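Local atomic coordinates of hypothetical protein BP2299 (Bordetella pertussis Tohama I, PDB entry 2FQP), a protein that is of unknown function but adopts the double-stranded beta-helix fold of the cupins and binds a zinc ion. Residues K3-A7 against G28-G32; P49-P55 against E76-P82. All blocks are in the same frame, centred on the assembly; numbering follows the deposited sequence.

Contact 1: K3-A7 against G28-G32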
# COMPACT_ATOMS: atom_id res chain seq x y z
N LYS A 3 18.65 4.92 23.26
CA LYS A 3 17.72 4.11 22.54
C LYS A 3 16.98 4.95 21.54
O LYS A 3 16.44 6.00 21.89
CB LYS A 3 16.70 3.51 23.49
N ARG A 4 16.93 4.48 20.31
CA ARG A 4 16.14 5.15 19.31
C ARG A 4 14.66 5.06 19.66
O ARG A 4 14.22 4.10 20.31
CB ARG A 4 16.34 4.51 17.95
CG ARG A 4 17.66 4.84 17.32
CD ARG A 4 17.82 4.03 16.07
NE ARG A 4 19.12 4.24 15.41
CZ ARG A 4 19.46 5.32 14.70
NH1 ARG A 4 18.63 6.34 14.57
NH2 ARG A 4 20.67 5.40 14.15
N PRO A 5 13.90 6.09 19.27
CA PRO A 5 12.46 6.02 19.48
C PRO A 5 11.82 4.84 18.72
O PRO A 5 12.34 4.42 17.70
CB PRO A 5 11.96 7.37 18.96
CG PRO A 5 13.07 7.92 18.12
CD PRO A 5 14.33 7.34 18.64
N GLY A 6 10.72 4.31 19.22
CA GLY A 6 10.03 3.22 18.56
C GLY A 6 9.17 3.71 17.40
O GLY A 6 8.48 4.75 17.49
N ALA A 7 9.19 2.95 16.31
CA ALA A 7 8.19 3.09 15.27
C ALA A 7 6.83 2.60 15.80
O ALA A 7 6.76 1.63 16.56
CB ALA A 7 8.61 2.31 13.96
N GLY A 28 14.79 9.24 13.24
CA GLY A 28 15.75 8.43 13.96
C GLY A 28 15.18 7.13 14.51
O GLY A 28 15.88 6.38 15.16
N GLY A 29 13.91 6.84 14.20
CA GLY A 29 13.18 5.80 14.90
C GLY A 29 13.49 4.43 14.32
O GLY A 29 14.01 4.33 13.22
N GLU A 30 13.15 3.39 15.07
CA GLU A 30 13.36 1.99 14.61
C GLU A 30 12.27 1.01 15.04
O GLU A 30 11.54 1.23 16.00
CB GLU A 30 14.71 1.47 15.13
CG GLU A 30 14.72 1.26 16.64
CD GLU A 30 16.07 0.81 17.19
OE1 GLU A 30 17.04 0.62 16.40
OE2 GLU A 30 16.15 0.70 18.43
N THR A 31 12.21 -0.13 14.36
CA THR A 31 11.28 -1.21 14.72
C THR A 31 11.67 -2.04 15.92
O THR A 31 10.77 -2.60 16.60
CB THR A 31 11.07 -2.22 13.56
OG1 THR A 31 12.35 -2.64 13.08
CG2 THR A 31 10.30 -1.57 12.45
N GLY A 32 12.97 -2.18 16.13
CA GLY A 32 13.55 -3.27 16.93
C GLY A 32 13.65 -4.49 16.05
O GLY A 32 12.99 -4.57 15.00
O HOH W 1 18.38 2.15 19.62
O HOH W 2 14.32 1.55 20.18

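Contact 2: P49-P55 against E76-P82. With ZN (zinc ion), chain E.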
# COMPACT_ATOMS: atom_id res chain seq x y z
N PRO A 49 15.14 7.30 2.41
CA PRO A 49 15.97 6.14 2.74
C PRO A 49 15.45 5.42 4.01
O PRO A 49 14.89 6.04 4.93
CB PRO A 49 17.35 6.77 3.00
CG PRO A 49 17.03 8.11 3.58
CD PRO A 49 15.80 8.57 2.77
N LEU A 50 15.64 4.10 4.04
CA LEU A 50 15.54 3.34 5.26
C LEU A 50 16.87 2.64 5.44
O LEU A 50 17.54 2.34 4.45
CB LEU A 50 14.42 2.30 5.21
CG LEU A 50 12.99 2.83 5.37
CD1 LEU A 50 12.09 1.65 5.43
CD2 LEU A 50 12.79 3.72 6.56
N LEU A 51 17.24 2.41 6.70
CA LEU A 51 18.48 1.73 7.00
C LEU A 51 18.07 0.36 7.48
O LEU A 51 17.31 0.25 8.46
CB LEU A 51 19.27 2.51 8.05
CG LEU A 51 20.57 1.88 8.55
CD1 LEU A 51 21.50 1.61 7.40
CD2 LEU A 51 21.24 2.81 9.55
N LEU A 52 18.50 -0.67 6.78
CA LEU A 52 18.11 -2.05 7.12
C LEU A 52 19.28 -2.79 7.72
O LEU A 52 20.33 -2.93 7.09
CB LEU A 52 17.59 -2.79 5.89
CG LEU A 52 16.52 -2.09 5.07
CD1 LEU A 52 16.35 -2.78 3.71
CD2 LEU A 52 15.23 -2.06 5.86
N GLU A 53 19.09 -3.25 8.96
CA GLU A 53 20.13 -4.03 9.68
C GLU A 53 19.75 -5.49 9.66
O GLU A 53 18.69 -5.86 10.10
CB GLU A 53 20.22 -3.59 11.13
CG GLU A 53 20.65 -2.14 11.24
CD GLU A 53 20.92 -1.68 12.67
OE1 GLU A 53 20.19 -2.07 13.62
OE2 GLU A 53 21.85 -0.87 12.83
N THR A 54 20.61 -6.30 9.09
CA THR A 54 20.38 -7.71 8.98
C THR A 54 21.57 -8.38 9.62
O THR A 54 22.54 -7.71 10.01
CB THR A 54 20.23 -8.10 7.50
OG1 THR A 54 21.44 -7.78 6.81
CG2 THR A 54 19.09 -7.35 6.88
N PRO A 55 21.48 -9.68 9.84
CA PRO A 55 22.58 -10.37 10.48
C PRO A 55 23.96 -10.11 9.82
O PRO A 55 24.95 -10.05 10.52
CB PRO A 55 22.17 -11.84 10.36
CG PRO A 55 20.71 -11.82 10.43
CD PRO A 55 20.34 -10.59 9.58
N GLU A 76 14.63 -11.41 8.76
CA GLU A 76 14.99 -11.02 10.14
C GLU A 76 15.77 -9.76 10.02
O GLU A 76 16.78 -9.72 9.32
CB GLU A 76 15.82 -12.07 10.85
CG GLU A 76 15.10 -13.38 11.09
CD GLU A 76 15.57 -14.12 12.36
OE1 GLU A 76 16.30 -13.53 13.23
OE2 GLU A 76 15.18 -15.29 12.49
N HIS A 77 15.30 -8.70 10.67
CA HIS A 77 15.99 -7.42 10.62
C HIS A 77 15.48 -6.40 11.63
O HIS A 77 14.49 -6.62 12.30
CB HIS A 77 15.86 -6.82 9.21
CG HIS A 77 14.46 -6.51 8.78
ND1 HIS A 77 14.17 -6.10 7.50
CD2 HIS A 77 13.28 -6.57 9.43
CE1 HIS A 77 12.87 -5.88 7.39
NE2 HIS A 77 12.30 -6.17 8.54
N ASN A 78 16.22 -5.29 11.70
CA ASN A 78 15.85 -4.09 12.39
C ASN A 78 15.78 -3.01 11.30
O ASN A 78 16.62 -2.95 10.43
CB ASN A 78 16.84 -3.69 13.47
CG ASN A 78 16.45 -2.37 14.17
OD1 ASN A 78 15.28 -2.15 14.43
ND2 ASN A 78 17.44 -1.49 14.42
N VAL A 79 14.75 -2.18 11.34
CA VAL A 79 14.60 -1.17 10.33
C VAL A 79 14.61 0.19 11.00
O VAL A 79 13.89 0.39 11.93
CB VAL A 79 13.23 -1.30 9.63
CG1 VAL A 79 13.02 -0.20 8.61
CG2 VAL A 79 13.13 -2.64 8.93
N ILE A 80 15.39 1.10 10.46
CA ILE A 80 15.65 2.39 11.04
C ILE A 80 15.33 3.49 10.03
O ILE A 80 15.65 3.38 8.85
CB ILE A 80 17.15 2.53 11.47
CG1 ILE A 80 17.48 1.60 12.64
CG2 ILE A 80 17.50 3.96 11.88
CD1 ILE A 80 18.98 1.39 12.80
N ASN A 81 14.72 4.57 10.52
CA ASN A 81 14.50 5.78 9.75
C ASN A 81 15.65 6.77 10.05
O ASN A 81 15.64 7.40 11.11
CB ASN A 81 13.19 6.43 10.17
CG ASN A 81 12.96 7.75 9.51
OD1 ASN A 81 13.55 8.07 8.46
ND2 ASN A 81 12.07 8.56 10.11
N PRO A 82 16.60 6.91 9.13
CA PRO A 82 17.78 7.74 9.43
C PRO A 82 17.56 9.24 9.18
O PRO A 82 18.49 10.04 9.35
CB PRO A 82 18.80 7.21 8.44
CG PRO A 82 17.99 6.88 7.22
CD PRO A 82 16.69 6.32 7.77
ZN ZN E . 10.10 -5.84 9.08
O HOH W 3 14.02 8.29 5.67
O HOH W 4 8.03 -4.84 9.73
O HOH W 5 10.17 -3.63 9.60
O HOH W 6 9.45 -4.79 7.46

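Contact 1: K3-A7 against G28-G32
Arg4 and Glu30 supply most of the side-chain contact at this surface site, with 75 and 80 Å² of the two residues covered. The Arg4 side chain leaves the backbone in the m rotamer and runs extended through chi2 and chi3, which carries its guanidinium along to Gly28, where NH1 gives a hydrogen bond to Gly28 O (2.8 Å). Chi1 p and an extended chi2 bring the Glu30 carboxylate to this side chain, OE1 3.5 Å from Arg4 CD; Arg4 NE stays 4.3 Å from Glu30 OE1, too far for a salt bridge. OE1 instead accepts from Asn78, while two waters bridge Glu30 OE2 to Arg4 N and Arg4 O. The backbones themselves make a single beta bridge at Gly6 and Glu30: Glu30 N donates to Pro5 O (2.9 Å) and Ala7 N to Glu30 O (2.9 Å). Both segments are loops: 3-7 leads into strand 8-14, and the other joins strands 18-25 and 34-35. Ala7 packs on Trp23 and Phe25 of strand 18-25, whereas Arg4 and Glu30 rest on Ile80 of strand 76-80.

Contact 2: P49-P55 against E76-P82
Strands 49-54 and 76-80 run antiparallel, their axes 4.8 Å apart at closest approach and 153° between directions. Leu51 with Ile80 and Glu53 with Asn78 are hydrogen-bonded pairs, with Leu51 N to Ile80 O at 2.8 Å and Asn78 N to Glu53 O at 3.0 Å; Leu52 and Val79 form the non-hydrogen-bonded pair between them. On the Leu52 face, Leu52 CD2 meets Val79 CG2 and Leu50 CD1 meets Val79 CG1, both at 3.8 Å, and Leu50 continues onto Phe87 and Phe89 of strand 87-94. The other face carries Leu51 against Ile80, and Asn78 ND2 donates to Glu53 OE1 (2.9 Å) as well as to Glu30. Pro82, just past the end of strand 76-80, touches Pro49 of the partner strand, CG to CG at 4.0 Å. His77 NE2 binds the zinc at 2.3 Å. A metal held by histidines inside the barrel is characteristic of cupins; here His34, His36 and His77 bind it, and three waters are consistent with positions open to exchangeable ligands.

Overall arrangement
From the N terminus, the chain passes through 3-7, makes the hairpin of strands 8-14 and 18-25, and returns at 28-32, where contact 1 closes the first loop. It then supplies His34 and His36 and crosses strand 40-44 before 49-55; strands 57-63 and 69-71 follow, and contact 2 closes the second loop at 76-82. The two loops are in series, neither nested nor crossed, each with 20 residues between its segments. They still meet in space, with centres about 10 Å apart: segment 28-32 runs alongside 76-82, joined by Gly29 O to Asn81 N (2.8 Å) and by backbone bonding of Thr31 with Val79. The N-terminal segment is thus tied through 28-32 to the four-stranded sheet that carries His34 and His77.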